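Local coordinates for ABC transporter, substrate-binding protein (Clostridium perfringens, PDB 4EDP) that probably captures a solute outside the cell and delivers it to the membrane-spanning part of an ABC import system, at residues 159-170 / 229-237; 287-297 / 304-314. All coordinates share one frame; numbering follows the deposited sequence.

Interaction 1: 159-170 / 229-237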
loop_
_atom_site.group_PDB
_atom_site.type_symbol
_atom_site.label_atom_id
_atom_site.label_comp_id
_atom_site.label_asym_id
_atom_site.label_seq_id
_atom_site.Cartn_x
_atom_site.Cartn_y
_atom_site.Cartn_z
ATOM N N LEU A 159 10.911 0.858 -19.201
ATOM C CA LEU A 159 11.215 2.174 -18.610
ATOM C C LEU A 159 12.685 2.567 -18.827
ATOM O O LEU A 159 13.027 3.742 -18.759
ATOM C CB LEU A 159 10.884 2.184 -17.108
ATOM C CG LEU A 159 9.387 2.064 -16.762
ATOM C CD1 LEU A 159 9.213 1.871 -15.245
ATOM C CD2 LEU A 159 8.588 3.273 -17.261
ATOM N N TRP A 160 13.535 1.578 -19.096
ATOM C CA TRP A 160 14.960 1.792 -19.370
ATOM C C TRP A 160 15.294 2.152 -20.815
ATOM O O TRP A 160 16.449 2.443 -21.120
ATOM C CB TRP A 160 15.775 0.553 -18.976
ATOM C CG TRP A 160 16.117 0.434 -17.510
ATOM C CD1 TRP A 160 17.331 0.685 -16.953
ATOM C CD2 TRP A 160 15.253 0.045 -16.420
ATOM N NE1 TRP A 160 17.285 0.498 -15.597
ATOM C CE2 TRP A 160 16.024 0.105 -15.240
ATOM C CE3 TRP A 160 13.915 -0.334 -16.325
ATOM C CZ2 TRP A 160 15.505 -0.201 -13.992
ATOM C CZ3 TRP A 160 13.402 -0.646 -15.085
ATOM C CH2 TRP A 160 14.192 -0.577 -13.932
ATOM N N LYS A 161 14.311 2.152 -21.705
ATOM C CA LYS A 161 14.546 2.473 -23.121
ATOM C C LYS A 161 15.182 3.838 -23.312
ATOM O O LYS A 161 14.779 4.813 -22.681
ATOM C CB LYS A 161 13.245 2.418 -23.919
ATOM C CG LYS A 161 12.781 0.992 -24.176
ATOM C CD LYS A 161 11.356 0.890 -24.672
ATOM C CE LYS A 161 11.095 1.634 -25.936
ATOM N NZ LYS A 161 9.780 1.146 -26.492
ATOM N N PRO A 162 16.167 3.909 -24.201
ATOM C CA PRO A 162 16.880 5.161 -24.471
ATOM C C PRO A 162 15.964 6.248 -25.010
ATOM O O PRO A 162 16.269 7.432 -24.870
ATOM C CB PRO A 162 17.936 4.753 -25.484
ATOM C CG PRO A 162 17.453 3.481 -26.072
ATOM C CD PRO A 162 16.686 2.792 -25.006
ATOM N N GLU A 163 14.841 5.867 -25.621
ATOM C CA GLU A 163 13.919 6.889 -26.104
ATOM C C GLU A 163 13.265 7.680 -24.968
ATOM O O GLU A 163 12.679 8.763 -25.208
ATOM C CB GLU A 163 12.807 6.287 -26.969
ATOM C CG GLU A 163 13.233 5.711 -28.284
ATOM C CD GLU A 163 13.865 4.318 -28.229
ATOM O OE1 GLU A 163 13.964 3.669 -27.149
ATOM O OE2 GLU A 163 14.258 3.866 -29.333
ATOM N N LEU A 164 13.335 7.168 -23.741
ATOM C CA LEU A 164 12.725 7.855 -22.599
ATOM C C LEU A 164 13.640 8.821 -21.827
ATOM O O LEU A 164 13.344 9.147 -20.673
ATOM C CB LEU A 164 12.095 6.840 -21.657
ATOM C CG LEU A 164 10.844 6.123 -22.165
ATOM C CD1 LEU A 164 10.499 4.932 -21.286
ATOM C CD2 LEU A 164 9.662 7.087 -22.254
ATOM N N LYS A 165 14.738 9.275 -22.442
ATOM C CA LYS A 165 15.622 10.254 -21.781
ATOM C C LYS A 165 14.788 11.429 -21.300
ATOM O O LYS A 165 13.994 11.977 -22.069
ATOM C CB LYS A 165 16.649 10.877 -22.717
ATOM C CG LYS A 165 17.573 9.998 -23.480
ATOM C CD LYS A 165 18.444 9.195 -22.597
ATOM C CE LYS A 165 19.537 8.488 -23.424
ATOM N NZ LYS A 165 20.308 7.510 -22.604
ATOM N N ASN A 166 14.963 11.815 -20.039
ATOM C CA ASN A 166 14.281 12.964 -19.472
ATOM C C ASN A 166 12.752 12.870 -19.616
ATOM O O ASN A 166 12.106 13.889 -19.829
ATOM C CB ASN A 166 14.734 14.247 -20.196
ATOM C CG ASN A 166 16.245 14.347 -20.372
ATOM O OD1 ASN A 166 16.733 14.596 -21.490
ATOM N ND2 ASN A 166 16.990 14.170 -19.290
ATOM N N LYS A 167 12.167 11.682 -19.480
ATOM C CA LYS A 167 10.695 11.563 -19.677
ATOM C C LYS A 167 9.914 10.762 -18.635
ATOM O O LYS A 167 8.707 10.595 -18.789
ATOM C CB LYS A 167 10.420 10.985 -21.065
ATOM C CG LYS A 167 10.675 11.921 -22.206
ATOM C CD LYS A 167 10.349 11.255 -23.529
ATOM C CE LYS A 167 10.125 12.285 -24.630
ATOM N NZ LYS A 167 11.246 13.229 -24.781
ATOM N N ILE A 168 10.561 10.237 -17.588
ATOM C CA ILE A 168 9.796 9.488 -16.583
ATOM C C ILE A 168 9.938 10.007 -15.158
ATOM O O ILE A 168 10.895 10.699 -14.821
ATOM C CB ILE A 168 10.143 7.940 -16.572
ATOM C CG1 ILE A 168 11.423 7.614 -15.815
ATOM C CG2 ILE A 168 10.180 7.354 -18.009
ATOM C CD1 ILE A 168 11.694 6.092 -15.725
ATOM N N ALA A 169 8.941 9.682 -14.339
ATOM C CA ALA A 169 8.967 9.984 -12.909
ATOM C C ALA A 169 8.767 8.661 -12.162
ATOM O O ALA A 169 7.967 7.814 -12.593
ATOM C CB ALA A 169 7.881 11.000 -12.512
ATOM N N ILE A 170 9.486 8.498 -11.059
ATOM C CA ILE A 170 9.402 7.301 -10.232
ATOM C C ILE A 170 9.224 7.737 -8.766
ATOM O O ILE A 170 9.630 8.835 -8.369
ATOM C CB ILE A 170 10.634 6.374 -10.403
ATOM C CG1 ILE A 170 11.909 7.042 -9.881
ATOM C CG2 ILE A 170 10.798 5.965 -11.902
ATOM C CD1 ILE A 170 13.215 6.213 -10.067
ATOM N N GLY A 229 3.610 18.362 -19.948
ATOM C CA GLY A 229 4.426 17.602 -20.892
ATOM C C GLY A 229 5.846 17.343 -20.409
ATOM O O GLY A 229 6.716 17.024 -21.213
ATOM N N GLU A 230 6.079 17.461 -19.102
ATOM C CA GLU A 230 7.409 17.227 -18.525
ATOM C C GLU A 230 7.795 15.750 -18.501
ATOM O O GLU A 230 8.983 15.426 -18.409
ATOM C CB GLU A 230 7.479 17.721 -17.085
ATOM C CG GLU A 230 7.241 19.201 -16.882
ATOM C CD GLU A 230 7.307 19.572 -15.406
ATOM O OE1 GLU A 230 8.180 19.028 -14.683
ATOM O OE2 GLU A 230 6.491 20.409 -14.972
ATOM N N ILE A 231 6.791 14.879 -18.480
ATOM C CA ILE A 231 6.992 13.437 -18.491
ATOM C C ILE A 231 5.964 12.803 -19.415
ATOM O O ILE A 231 4.894 13.367 -19.668
ATOM C CB ILE A 231 6.900 12.788 -17.071
ATOM C CG1 ILE A 231 5.529 13.056 -16.429
ATOM C CG2 ILE A 231 8.027 13.288 -16.152
ATOM C CD1 ILE A 231 5.335 12.456 -15.023
ATOM N N VAL A 232 6.333 11.635 -19.923
ATOM C CA VAL A 232 5.514 10.785 -20.783
ATOM C C VAL A 232 5.044 9.562 -19.996
ATOM O O VAL A 232 4.044 8.935 -20.347
ATOM C CB VAL A 232 6.355 10.273 -21.971
ATOM C CG1 VAL A 232 5.727 9.068 -22.624
ATOM C CG2 VAL A 232 6.585 11.414 -22.973
ATOM N N ALA A 233 5.789 9.198 -18.949
ATOM C CA ALA A 233 5.450 8.021 -18.134
ATOM C C ALA A 233 5.816 8.164 -16.669
ATOM O O ALA A 233 6.761 8.874 -16.316
ATOM C CB ALA A 233 6.151 6.762 -18.693
ATOM N N ALA A 234 5.054 7.499 -15.809
ATOM C CA ALA A 234 5.364 7.477 -14.383
ATOM C C ALA A 234 4.955 6.160 -13.739
ATOM O O ALA A 234 3.916 5.582 -14.091
ATOM C CB ALA A 234 4.675 8.650 -13.627
ATOM N N VAL A 235 5.779 5.660 -12.830
ATOM C CA VAL A 235 5.397 4.493 -12.043
ATOM C C VAL A 235 4.549 5.131 -10.944
ATOM O O VAL A 235 5.041 5.974 -10.197
ATOM C CB VAL A 235 6.599 3.752 -11.450
ATOM C CG1 VAL A 235 6.145 2.698 -10.455
ATOM C CG2 VAL A 235 7.462 3.162 -12.554
ATOM N N ALA A 236 3.285 4.751 -10.852
ATOM C CA ALA A 236 2.380 5.394 -9.923
ATOM C C ALA A 236 1.237 4.495 -9.465
ATOM O O ALA A 236 0.867 3.539 -10.131
ATOM C CB ALA A 236 1.801 6.617 -10.590
ATOM N N SER A 237 0.649 4.870 -8.340
ATOM C CA SER A 237 -0.442 4.123 -7.754
ATOM C C SER A 237 -1.744 4.252 -8.524
ATOM O O SER A 237 -1.934 5.170 -9.332
ATOM C CB SER A 237 -0.680 4.635 -6.335
ATOM O OG SER A 237 -1.209 5.967 -6.359
#
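Two neighbouring parallel strands inside the mixed sheet of this periplasmic-binding-protein fold meet here: strand 168-170 lies beside strand 233-237, I168 bridging to A233 and A169 to A234, with an angle of 14° between the short axes. K167 O starts the ladder by taking two amides at once, V232 N at 2.8 Å in the carbonyl plane and A233 N at 3.2 Å. From there the bonds zigzag in the usual parallel fashion: A169 N gives to A233 O, and A169 O receives V235 N at 3.1 Å almost straight on, the C=O...N angle being 164°. The CA-H groups of I168 and A234 fill in between, pointing at A233 O and A169 O respectively.

On one face of the sheet the methyl of A169 touches both A234 CB and I231 CD1. I231 reaches it because CG1 stands between its backbone N and carbonyl carbon (chi1 59°) and the chain then runs out straight. Helix 219-227 packs over this face, with L222 on A169 and both M225 and F226 on I231. The other face carries I168 CG2 against A233 CB at 4.1 Å, and L208 of helix 199-208 also touches I168. Strand 212-216 pairs with 168-171 as well, placing the latter between two parallel neighbours.

At the outer end, the aliphatic part of K167 runs alongside V232, both side chains heading the same way, and CD rests 3.8 Å from V232 CG2. The turn from L164 to K167 leads into the strand. L159, from the short 3-10 segment ahead of that turn, crosses V235 at about a right angle, its CD1 pressed to 3.5 Å from V235 CG2, tighter than ordinary van der Waals contact.

Interaction 2: 287-297 / 304-314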
loop_
_atom_site.group_PDB
_atom_site.type_symbol
_atom_site.label_atom_id
_atom_site.label_comp_id
_atom_site.label_asym_id
_atom_site.label_seq_id
_atom_site.Cartn_x
_atom_site.Cartn_y
_atom_site.Cartn_z
ATOM N N LEU A 287 -13.136 -7.336 7.971
ATOM C CA LEU A 287 -12.868 -8.251 6.869
ATOM C C LEU A 287 -14.140 -8.837 6.264
ATOM O O LEU A 287 -14.069 -9.507 5.242
ATOM C CB LEU A 287 -11.953 -9.408 7.336
ATOM C CG LEU A 287 -10.518 -9.061 7.761
ATOM C CD1 LEU A 287 -9.709 -10.295 8.292
ATOM C CD2 LEU A 287 -9.778 -8.403 6.614
ATOM N N SER A 288 -15.294 -8.561 6.869
ATOM C CA SER A 288 -16.561 -9.106 6.378
ATOM C C SER A 288 -16.914 -8.562 4.992
ATOM O O SER A 288 -16.551 -7.441 4.629
ATOM C CB SER A 288 -17.708 -8.833 7.362
ATOM O OG SER A 288 -18.043 -7.453 7.454
ATOM N N LYS A 289 -17.653 -9.361 4.234
ATOM C CA LYS A 289 -18.059 -8.982 2.890
ATOM C C LYS A 289 -18.815 -7.645 2.886
ATOM O O LYS A 289 -18.536 -6.782 2.064
ATOM C CB LYS A 289 -18.906 -10.102 2.290
ATOM C CG LYS A 289 -19.539 -9.806 0.923
ATOM C CD LYS A 289 -20.389 -11.010 0.462
ATOM C CE LYS A 289 -21.182 -10.725 -0.801
ATOM N NZ LYS A 289 -22.167 -9.617 -0.582
ATOM N N GLU A 290 -19.735 -7.470 3.826
ATOM C CA GLU A 290 -20.519 -6.234 3.895
ATOM C C GLU A 290 -19.649 -4.999 4.153
ATOM O O GLU A 290 -19.786 -3.999 3.462
ATOM C CB GLU A 290 -21.637 -6.336 4.936
ATOM C CG GLU A 290 -22.486 -5.053 5.017
ATOM C CD GLU A 290 -23.633 -5.123 6.022
ATOM O OE1 GLU A 290 -24.274 -4.074 6.257
ATOM O OE2 GLU A 290 -23.894 -6.214 6.575
ATOM N N VAL A 291 -18.747 -5.060 5.128
ATOM C CA VAL A 291 -17.898 -3.899 5.425
ATOM C C VAL A 291 -16.904 -3.607 4.280
ATOM O O VAL A 291 -16.624 -2.449 3.959
ATOM C CB VAL A 291 -17.179 -4.052 6.764
ATOM C CG1 VAL A 291 -16.240 -2.879 6.999
ATOM C CG2 VAL A 291 -18.205 -4.172 7.904
ATOM N N GLN A 292 -16.362 -4.660 3.684
ATOM C CA GLN A 292 -15.458 -4.532 2.537
ATOM C C GLN A 292 -16.190 -3.859 1.349
ATOM O O GLN A 292 -15.610 -3.029 0.639
ATOM C CB GLN A 292 -14.915 -5.924 2.189
ATOM C CG GLN A 292 -13.933 -6.482 3.245
ATOM C CD GLN A 292 -12.482 -6.074 2.997
ATOM O OE1 GLN A 292 -11.991 -6.200 1.879
ATOM N NE2 GLN A 292 -11.777 -5.657 4.048
ATOM N N GLU A 293 -17.444 -4.226 1.118
ATOM C CA GLU A 293 -18.240 -3.599 0.048
ATOM C C GLU A 293 -18.512 -2.128 0.383
ATOM O O GLU A 293 -18.308 -1.253 -0.446
ATOM C CB GLU A 293 -19.568 -4.339 -0.162
ATOM C CG GLU A 293 -19.383 -5.727 -0.749
ATOM C CD GLU A 293 -20.670 -6.524 -0.917
ATOM O OE1 GLU A 293 -21.703 -6.174 -0.300
ATOM O OE2 GLU A 293 -20.622 -7.525 -1.668
ATOM N N LYS A 294 -18.952 -1.860 1.611
ATOM C CA LYS A 294 -19.253 -0.489 2.036
ATOM C C LYS A 294 -18.043 0.432 1.947
ATOM O O LYS A 294 -18.168 1.557 1.472
ATOM C CB LYS A 294 -19.821 -0.464 3.464
ATOM C CG LYS A 294 -21.203 -1.100 3.576
ATOM C CD LYS A 294 -21.706 -1.203 5.014
ATOM C CE LYS A 294 -21.928 0.147 5.675
ATOM N NZ LYS A 294 -22.421 -0.021 7.084
ATOM N N THR A 295 -16.879 -0.031 2.397
ATOM C CA THR A 295 -15.671 0.810 2.370
ATOM C C THR A 295 -15.112 1.016 0.954
ATOM O O THR A 295 -14.498 2.050 0.669
ATOM C CB THR A 295 -14.577 0.295 3.329
ATOM O OG1 THR A 295 -14.282 -1.073 3.037
ATOM C CG2 THR A 295 -15.065 0.394 4.770
ATOM N N ALA A 296 -15.339 0.043 0.072
ATOM C CA ALA A 296 -14.911 0.157 -1.325
ATOM C C ALA A 296 -15.680 1.323 -1.959
ATOM O O ALA A 296 -15.119 2.182 -2.640
ATOM C CB ALA A 296 -15.228 -1.124 -2.059
ATOM N N LYS A 297 -16.976 1.350 -1.690
ATOM C CA LYS A 297 -17.869 2.375 -2.233
ATOM C C LYS A 297 -17.740 3.738 -1.566
ATOM O O LYS A 297 -17.714 4.773 -2.248
ATOM C CB LYS A 297 -19.318 1.904 -2.093
ATOM C CG LYS A 297 -19.619 0.594 -2.806
ATOM C CD LYS A 297 -21.025 0.113 -2.516
ATOM C CE LYS A 297 -21.237 -1.284 -3.060
ATOM N NZ LYS A 297 -22.588 -1.794 -2.736
ATOM N N VAL A 304 -9.982 -6.718 0.117
ATOM C CA VAL A 304 -9.159 -7.928 0.221
ATOM C C VAL A 304 -10.083 -9.155 0.262
ATOM O O VAL A 304 -9.620 -10.285 0.094
ATOM C CB VAL A 304 -8.226 -7.948 1.457
ATOM C CG1 VAL A 304 -7.192 -6.803 1.382
ATOM C CG2 VAL A 304 -9.028 -7.886 2.776
ATOM N N ASN A 305 -11.386 -8.940 0.483
ATOM C CA ASN A 305 -12.339 -10.032 0.537
ATOM C C ASN A 305 -12.751 -10.384 -0.889
ATOM O O ASN A 305 -13.354 -9.565 -1.575
ATOM C CB ASN A 305 -13.553 -9.650 1.422
ATOM C CG ASN A 305 -14.546 -10.784 1.594
ATOM O OD1 ASN A 305 -14.906 -11.476 0.629
ATOM N ND2 ASN A 305 -15.065 -10.939 2.825
ATOM N N LYS A 306 -12.412 -11.600 -1.329
ATOM C CA LYS A 306 -12.701 -12.036 -2.699
ATOM C C LYS A 306 -14.178 -12.273 -3.008
ATOM O O LYS A 306 -14.538 -12.511 -4.172
ATOM C CB LYS A 306 -11.880 -13.299 -3.043
ATOM C CG LYS A 306 -12.252 -14.533 -2.283
ATOM C CD LYS A 306 -11.241 -15.655 -2.543
ATOM C CE LYS A 306 -11.560 -16.864 -1.697
ATOM N NZ LYS A 306 -10.652 -18.012 -1.999
ATOM N N GLU A 307 -15.039 -12.209 -2.003
ATOM C CA GLU A 307 -16.462 -12.448 -2.225
ATOM C C GLU A 307 -17.293 -11.200 -2.481
ATOM O O GLU A 307 -18.497 -11.306 -2.728
ATOM C CB GLU A 307 -17.053 -13.143 -1.001
ATOM C CG GLU A 307 -16.314 -14.407 -0.589
ATOM C CD GLU A 307 -16.364 -15.491 -1.647
ATOM O OE1 GLU A 307 -17.189 -15.374 -2.579
ATOM O OE2 GLU A 307 -15.583 -16.469 -1.539
ATOM N N VAL A 308 -16.657 -10.033 -2.435
ATOM C CA VAL A 308 -17.334 -8.739 -2.620
ATOM C C VAL A 308 -17.919 -8.500 -4.021
ATOM O O VAL A 308 -17.251 -8.744 -5.020
ATOM C CB VAL A 308 -16.351 -7.595 -2.276
ATOM C CG1 VAL A 308 -16.882 -6.249 -2.736
ATOM C CG2 VAL A 308 -16.058 -7.591 -0.780
ATOM N N LYS A 309 -19.144 -7.968 -4.080
ATOM C CA LYS A 309 -19.819 -7.704 -5.348
ATOM C C LYS A 309 -19.739 -6.191 -5.586
ATOM O O LYS A 309 -20.331 -5.432 -4.815
ATOM C CB LYS A 309 -21.285 -8.129 -5.254
ATOM C CG LYS A 309 -22.138 -7.734 -6.457
ATOM C CD LYS A 309 -23.613 -7.956 -6.178
ATOM C CE LYS A 309 -24.461 -7.461 -7.342
ATOM N NZ LYS A 309 -25.918 -7.530 -7.031
ATOM N N LEU A 310 -18.996 -5.761 -6.608
ATOM C CA LEU A 310 -18.853 -4.327 -6.945
ATOM C C LEU A 310 -19.026 -4.047 -8.450
ATOM O O LEU A 310 -18.531 -4.803 -9.287
ATOM C CB LEU A 310 -17.480 -3.803 -6.518
ATOM C CG LEU A 310 -17.135 -3.811 -5.025
ATOM C CD1 LEU A 310 -15.649 -3.472 -4.805
ATOM C CD2 LEU A 310 -18.027 -2.862 -4.245
ATOM N N SER A 311 -19.691 -2.940 -8.792
ATOM C CA SER A 311 -19.915 -2.571 -10.198
ATOM C C SER A 311 -18.676 -1.941 -10.832
ATOM O O SER A 311 -17.696 -1.639 -10.149
ATOM C CB SER A 311 -21.062 -1.572 -10.300
ATOM O OG SER A 311 -20.684 -0.343 -9.715
ATOM N N GLU A 312 -18.737 -1.715 -12.142
ATOM C CA GLU A 312 -17.615 -1.126 -12.863
ATOM C C GLU A 312 -17.353 0.313 -12.388
ATOM O O GLU A 312 -16.203 0.714 -12.228
ATOM C CB GLU A 312 -17.834 -1.192 -14.390
ATOM C CG GLU A 312 -16.642 -0.652 -15.192
ATOM C CD GLU A 312 -16.742 -0.865 -16.707
ATOM O OE1 GLU A 312 -17.827 -1.260 -17.213
ATOM O OE2 GLU A 312 -15.712 -0.622 -17.392
ATOM N N GLU A 313 -18.412 1.087 -12.168
ATOM C CA GLU A 313 -18.230 2.457 -11.691
ATOM C C GLU A 313 -17.649 2.464 -10.270
ATOM O O GLU A 313 -16.818 3.309 -9.934
ATOM C CB GLU A 313 -19.525 3.279 -11.785
ATOM C CG GLU A 313 -20.791 2.592 -11.290
ATOM C CD GLU A 313 -21.253 1.476 -12.215
ATOM O OE1 GLU A 313 -22.404 1.004 -12.060
ATOM O OE2 GLU A 313 -20.476 1.084 -13.111
ATOM N N GLU A 314 -18.066 1.499 -9.456
ATOM C CA GLU A 314 -17.579 1.386 -8.076
ATOM C C GLU A 314 -16.105 1.016 -7.961
ATOM O O GLU A 314 -15.431 1.414 -7.006
ATOM C CB GLU A 314 -18.443 0.371 -7.314
ATOM C CG GLU A 314 -19.873 0.856 -7.090
ATOM C CD GLU A 314 -20.818 -0.215 -6.572
ATOM O OE1 GLU A 314 -20.477 -1.410 -6.637
ATOM O OE2 GLU A 314 -21.923 0.143 -6.114
HETATM O O HOH W 1 -15.478 3.289 -5.122
HETATM O O HOH W 2 -23.833 -0.395 -4.452
#
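Q292 turns back on itself at chi2 (-88°) and so brings its amide to V304 and N305, while N305 holds CG anti to its own backbone N (chi1 -176°) and sends ND2 to L287 O, just ahead of helix 289-299. Q292 OE1 accepts two consecutive amides: V304 N at 2.7 Å in the carbonyl plane, and N305 N from well above that plane. Its NE2 is bonded to Y136 O and A286 O, fixing both ends of the amide. N305 ND2 gives a nearly straight bond of 3.0 Å to L287 O, lying in both the amide and the carbonyl planes, and also bonds E119 OE1. N305 OD1 takes E307 N, closing an Asx turn over the type I turn N305-V308.

The next residue, E293, runs out extended past V308 in the opposite direction; V308 has two conformers, and in one its methyls meet E293 CG and Q292 CB. E293 OE2 meets K309 N at 2.9 Å on the anti side and K289 NZ at 2.8 Å on the syn side, from opposite faces of the carboxylate. L310 CD1 lies 3.6 Å from A296 CB.

At the far end K297 crosses E314. Their direct salt bridge is long, K297 NZ to E314 OE2 being 4.0 Å, but a water, placed rather close, accepts from the lysine ammonium and donates to the same carboxylate oxygen. A second water lies within bonding distance of A296 O and E314 O. E314 OE1 takes S311 N, while S311 OG accepts E314 N in an ST motif.

The returning loop is thus tied to the helix largely through its own main-chain N-H groups, with glutamine and glutamate oxygens as acceptors; K289 probably offsets part of the charge E293 brings.

Interaction 1 is complete before interaction 2 begins along the chain, and the two do not touch: their centres lie 33 Å apart and their nearest atoms about 14 Å. They hold different parts of one solute-binding fold. The 159-170/229-237 pair is sheet ladder, joined by main-chain bonds; the 287-297/304-314 pair is a helix and the loop that returns along it, joined mostly by side-chain oxygens and loop amides. Strand 135-145 connects the two regions, since it pairs antiparallel with 233-237 and its Y136 accepts from Q292. An acetate ion, probably from the crystallisation liquor, lies about 6 Å from the Q292 side chain in interaction 2.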